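Local coordinates for extracellular solute-binding protein, family 5 (Chelativorans sp., PDB 6WM6), which binds EDTA and related aminopolycarboxylates in the periplasm, probably for uptake by an ABC transporter, at residues 295-309 with 524-538. Numbering follows the deposited sequence.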
# COMPACT_ATOMS: atom_id res chain seq x y z
N GLY A 295 -9.65 25.42 13.99
CA GLY A 295 -8.43 24.75 14.38
C GLY A 295 -8.12 23.53 13.56
O GLY A 295 -7.39 22.65 14.04
N ILE A 296 -8.65 23.44 12.35
CA ILE A 296 -8.42 22.30 11.46
C ILE A 296 -7.36 22.66 10.44
O ILE A 296 -7.38 23.76 9.87
CB ILE A 296 -9.73 21.88 10.77
CG1 ILE A 296 -10.69 21.28 11.83
CG2 ILE A 296 -9.46 20.92 9.62
CD1 ILE A 296 -12.11 21.10 11.38
N ASP A 297 -6.42 21.75 10.23
CA ASP A 297 -5.39 21.89 9.21
C ASP A 297 -5.34 20.60 8.41
O ASP A 297 -6.02 19.62 8.73
CB ASP A 297 -4.01 22.19 9.83
CG ASP A 297 -3.09 22.96 8.88
OD1 ASP A 297 -3.44 23.16 7.68
OD2 ASP A 297 -2.01 23.38 9.35
N PHE A 298 -4.54 20.60 7.35
CA PHE A 298 -4.44 19.40 6.53
C PHE A 298 -3.08 19.30 5.86
O PHE A 298 -2.38 20.29 5.67
CB PHE A 298 -5.58 19.32 5.49
CG PHE A 298 -5.57 20.39 4.45
CD1 PHE A 298 -6.11 21.63 4.70
CD2 PHE A 298 -5.02 20.14 3.20
CE1 PHE A 298 -6.11 22.63 3.73
CE2 PHE A 298 -5.01 21.13 2.22
CZ PHE A 298 -5.56 22.37 2.49
N GLN A 299 -2.72 18.07 5.54
CA GLN A 299 -1.49 17.72 4.82
C GLN A 299 -1.91 16.79 3.68
O GLN A 299 -2.75 15.90 3.86
CB GLN A 299 -0.51 17.00 5.71
CG GLN A 299 0.01 17.80 6.89
CD GLN A 299 0.75 16.96 7.89
OE1 GLN A 299 1.46 16.03 7.53
NE2 GLN A 299 0.59 17.26 9.18
N MET A 300 -1.32 16.98 2.49
CA MET A 300 -1.57 16.14 1.34
C MET A 300 -0.27 15.92 0.59
O MET A 300 0.50 16.87 0.40
CB MET A 300 -2.55 16.83 0.39
CG MET A 300 -3.90 17.10 1.00
SD MET A 300 -5.05 17.86 -0.15
CE MET A 300 -5.20 16.60 -1.38
N ASN A 301 -0.05 14.68 0.13
CA ASN A 301 1.18 14.31 -0.56
C ASN A 301 0.86 13.25 -1.61
O ASN A 301 -0.17 12.57 -1.52
CB ASN A 301 2.21 13.75 0.43
CG ASN A 301 2.67 14.77 1.42
OD1 ASN A 301 3.42 15.69 1.12
ND2 ASN A 301 2.18 14.63 2.65
N PRO A 302 1.75 13.04 -2.58
CA PRO A 302 1.56 11.89 -3.47
C PRO A 302 1.68 10.57 -2.71
O PRO A 302 2.67 10.34 -2.00
CB PRO A 302 2.68 12.04 -4.52
CG PRO A 302 3.13 13.44 -4.40
CD PRO A 302 2.86 13.91 -2.99
N SER A 303 0.68 9.72 -2.85
CA SER A 303 0.59 8.42 -2.18
C SER A 303 1.49 7.40 -2.87
O SER A 303 1.88 7.55 -4.04
CB SER A 303 -0.88 7.89 -2.36
OG SER A 303 -1.14 6.68 -1.69
N ALA A 304 1.81 6.33 -2.15
CA ALA A 304 2.35 5.13 -2.77
C ALA A 304 1.31 4.42 -3.62
O ALA A 304 1.68 3.52 -4.40
CB ALA A 304 2.87 4.17 -1.69
N ASN A 305 0.04 4.75 -3.49
CA ASN A 305 -1.01 4.19 -4.32
C ASN A 305 -1.03 4.93 -5.64
O ASN A 305 -1.04 6.17 -5.67
CB ASN A 305 -2.38 4.33 -3.65
CG ASN A 305 -2.52 3.51 -2.39
OD1 ASN A 305 -1.81 2.53 -2.21
ND2 ASN A 305 -3.47 3.88 -1.56
N TRP A 306 -1.07 4.18 -6.73
CA TRP A 306 -1.07 4.77 -8.08
C TRP A 306 -2.20 4.20 -8.93
O TRP A 306 -2.38 2.98 -8.98
CB TRP A 306 0.29 4.65 -8.78
CG TRP A 306 0.88 3.27 -8.85
CD1 TRP A 306 1.58 2.64 -7.88
CD2 TRP A 306 0.89 2.38 -9.99
NE1 TRP A 306 2.00 1.40 -8.31
CE2 TRP A 306 1.61 1.23 -9.62
CE3 TRP A 306 0.36 2.46 -11.28
CZ2 TRP A 306 1.83 0.15 -10.49
CZ3 TRP A 306 0.58 1.38 -12.15
CH2 TRP A 306 1.31 0.26 -11.75
N TYR A 307 -2.95 5.09 -9.57
CA TYR A 307 -4.01 4.70 -10.47
C TYR A 307 -3.43 4.05 -11.72
O TYR A 307 -2.37 4.46 -12.23
CB TYR A 307 -4.82 5.89 -10.94
CG TYR A 307 -5.77 6.46 -9.94
CD1 TYR A 307 -6.82 5.70 -9.44
CD2 TYR A 307 -5.66 7.78 -9.51
CE1 TYR A 307 -7.70 6.22 -8.53
CE2 TYR A 307 -6.57 8.33 -8.60
CZ TYR A 307 -7.58 7.52 -8.13
OH TYR A 307 -8.48 8.05 -7.20
N PHE A 308 -4.16 3.07 -12.24
CA PHE A 308 -3.81 2.40 -13.47
C PHE A 308 -5.10 2.03 -14.19
O PHE A 308 -6.19 1.95 -13.60
CB PHE A 308 -2.99 1.13 -13.21
CG PHE A 308 -3.74 0.05 -12.46
CD1 PHE A 308 -4.68 -0.74 -13.09
CD2 PHE A 308 -3.46 -0.21 -11.11
CE1 PHE A 308 -5.35 -1.76 -12.40
CE2 PHE A 308 -4.13 -1.23 -10.44
CZ PHE A 308 -5.08 -1.99 -11.08
N MET A 309 -4.95 1.73 -15.49
CA MET A 309 -5.96 1.01 -16.24
C MET A 309 -5.34 -0.31 -16.69
O MET A 309 -4.34 -0.32 -17.42
CB MET A 309 -6.45 1.77 -17.46
CG MET A 309 -7.65 1.08 -18.09
SD MET A 309 -8.23 1.86 -19.61
CE MET A 309 -6.86 1.54 -20.71
N LEU A 524 -1.01 -3.01 -18.89
CA LEU A 524 -1.13 -2.20 -17.67
C LEU A 524 -0.65 -0.79 -17.99
O LEU A 524 0.51 -0.58 -18.38
CB LEU A 524 -0.34 -2.82 -16.53
CG LEU A 524 -0.49 -2.16 -15.16
CD1 LEU A 524 -1.91 -2.22 -14.69
CD2 LEU A 524 0.44 -2.87 -14.17
N PHE A 525 -1.56 0.18 -17.86
CA PHE A 525 -1.31 1.58 -18.19
C PHE A 525 -1.28 2.40 -16.91
O PHE A 525 -2.33 2.57 -16.28
CB PHE A 525 -2.44 2.05 -19.11
CG PHE A 525 -2.38 3.51 -19.52
CD1 PHE A 525 -1.53 3.93 -20.53
CD2 PHE A 525 -3.23 4.44 -18.96
CE1 PHE A 525 -1.51 5.25 -20.95
CE2 PHE A 525 -3.19 5.77 -19.35
CZ PHE A 525 -2.34 6.17 -20.36
N PRO A 526 -0.12 2.88 -16.50
CA PRO A 526 -0.05 3.71 -15.28
C PRO A 526 -0.56 5.10 -15.57
O PRO A 526 -0.38 5.63 -16.68
CB PRO A 526 1.45 3.72 -14.96
CG PRO A 526 2.13 3.64 -16.34
CD PRO A 526 1.18 2.82 -17.21
N ILE A 527 -1.17 5.72 -14.55
CA ILE A 527 -1.80 7.04 -14.69
C ILE A 527 -1.07 8.05 -13.80
O ILE A 527 -0.22 8.80 -14.27
CB ILE A 527 -3.31 6.93 -14.47
CG1 ILE A 527 -3.94 5.96 -15.50
CG2 ILE A 527 -3.97 8.30 -14.59
CD1 ILE A 527 -5.39 5.58 -15.22
N TYR A 528 -1.39 8.10 -12.52
CA TYR A 528 -0.70 8.99 -11.58
C TYR A 528 -1.05 8.55 -10.17
O TYR A 528 -2.00 7.80 -9.93
CB TYR A 528 -1.03 10.47 -11.83
CG TYR A 528 -2.47 10.88 -11.68
CD1 TYR A 528 -3.09 10.89 -10.43
CD2 TYR A 528 -3.23 11.31 -12.78
CE1 TYR A 528 -4.41 11.28 -10.26
CE2 TYR A 528 -4.55 11.69 -12.61
CZ TYR A 528 -5.13 11.67 -11.37
OH TYR A 528 -6.45 12.06 -11.16
N GLN A 529 -0.27 9.06 -9.22
CA GLN A 529 -0.43 8.72 -7.81
C GLN A 529 -1.66 9.38 -7.20
O GLN A 529 -1.98 10.54 -7.47
CB GLN A 529 0.81 9.20 -7.05
CG GLN A 529 2.06 8.36 -7.28
CD GLN A 529 3.29 9.12 -6.90
OE1 GLN A 529 3.81 9.91 -7.69
NE2 GLN A 529 3.78 8.86 -5.70
N LEU A 530 -2.35 8.64 -6.33
CA LEU A 530 -3.44 9.22 -5.58
C LEU A 530 -2.91 10.25 -4.60
O LEU A 530 -1.83 10.08 -4.03
CB LEU A 530 -4.18 8.14 -4.78
CG LEU A 530 -5.16 7.25 -5.55
CD1 LEU A 530 -4.50 6.35 -6.56
CD2 LEU A 530 -5.96 6.41 -4.55
N PRO A 531 -3.66 11.30 -4.33
CA PRO A 531 -3.30 12.20 -3.22
C PRO A 531 -3.75 11.62 -1.89
O PRO A 531 -4.84 11.09 -1.76
CB PRO A 531 -4.08 13.48 -3.54
CG PRO A 531 -5.30 12.99 -4.27
CD PRO A 531 -4.85 11.78 -5.08
N THR A 532 -2.90 11.75 -0.90
CA THR A 532 -3.34 11.52 0.46
C THR A 532 -4.06 12.76 0.99
O THR A 532 -3.97 13.86 0.43
CB THR A 532 -2.15 11.25 1.38
OG1 THR A 532 -1.40 12.47 1.48
CG2 THR A 532 -1.26 10.14 0.88
N ALA A 533 -4.78 12.59 2.09
CA ALA A 533 -5.38 13.74 2.77
C ALA A 533 -5.47 13.41 4.26
O ALA A 533 -6.33 12.63 4.68
CB ALA A 533 -6.75 14.06 2.19
N LEU A 534 -4.62 14.03 5.05
CA LEU A 534 -4.66 13.96 6.51
C LEU A 534 -5.22 15.28 6.99
O LEU A 534 -4.62 16.32 6.80
CB LEU A 534 -3.26 13.74 7.06
CG LEU A 534 -3.13 13.56 8.56
CD1 LEU A 534 -3.78 12.29 9.05
CD2 LEU A 534 -1.64 13.60 8.93
N ILE A 535 -6.41 15.24 7.60
CA ILE A 535 -7.16 16.43 7.98
C ILE A 535 -7.44 16.29 9.47
O ILE A 535 -7.97 15.25 9.91
CB ILE A 535 -8.45 16.57 7.17
CG1 ILE A 535 -8.18 16.44 5.67
CG2 ILE A 535 -9.13 17.93 7.47
CD1 ILE A 535 -9.44 16.36 4.80
N TYR A 536 -7.07 17.30 10.26
CA TYR A 536 -6.96 17.07 11.69
C TYR A 536 -7.00 18.36 12.48
O TYR A 536 -6.80 19.45 11.95
CB TYR A 536 -5.64 16.33 12.02
CG TYR A 536 -4.42 17.11 11.57
CD1 TYR A 536 -4.01 17.09 10.24
CD2 TYR A 536 -3.68 17.89 12.45
CE1 TYR A 536 -2.92 17.83 9.81
CE2 TYR A 536 -2.59 18.62 12.04
CZ TYR A 536 -2.21 18.59 10.72
OH TYR A 536 -1.14 19.32 10.25
N LYS A 537 -7.23 18.22 13.79
CA LYS A 537 -7.14 19.34 14.70
C LYS A 537 -5.67 19.64 15.02
O LYS A 537 -4.94 18.76 15.49
CB LYS A 537 -7.92 19.00 15.97
CG LYS A 537 -9.43 18.95 15.74
CD LYS A 537 -10.01 20.33 15.47
CE LYS A 537 -11.50 20.30 15.12
NZ LYS A 537 -12.35 20.09 16.31
N GLU A 538 -5.26 20.89 14.79
CA GLU A 538 -3.86 21.28 14.87
C GLU A 538 -3.31 21.28 16.27
O GLU A 538 -2.09 21.35 16.45
CB GLU A 538 -3.66 22.64 14.20
CG GLU A 538 -4.29 23.78 14.95
CD GLU A 538 -4.40 25.05 14.12
OE1 GLU A 538 -3.87 25.07 12.99
OE2 GLU A 538 -5.02 26.02 14.60
O HOH W 1 -5.45 25.75 10.68
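T532 OG1 accepts from N301 N at 2.9 Å and is also hydrogen-bonded to D545 OD2. That carboxylate oxygen takes N301 ND2 too, which ties both segments to D545. T532 OG1 sits between its own backbone N and carbonyl carbon (chi1 68°), and this turns it to the N301 backbone. Nearby, Q299 NE2 donates almost straight to Y536 OH at 2.9 Å, and also to L543 O. The hydroxyl lies in the amide plane, while amide and ring planes stand 88° apart. In this family 5 solute-binding protein, strands 296-299 and 305-309 pair antiparallel with the two halves of 524-537, and the chain turns a corner at A304 between them. Beta bulges shift the register between P302 and W306 and again before F308. At the first bulge Q529 NE2 reaches S303 O at 2.8 Å. S303 OG accepts from N305 N, an ST turn. Further on, L530 CD1 sits over the centre of one Y307 ring face, 3.4 Å from the centroid, a CH-pi contact. The edge of Y307 is turned to the face of Y528 in an offset edge-to-face pair, planes at 90°. An alanine in place of Y307 is likely to leave L530 CD1 without its ring face and open a gap beside Y528, which would keep W348.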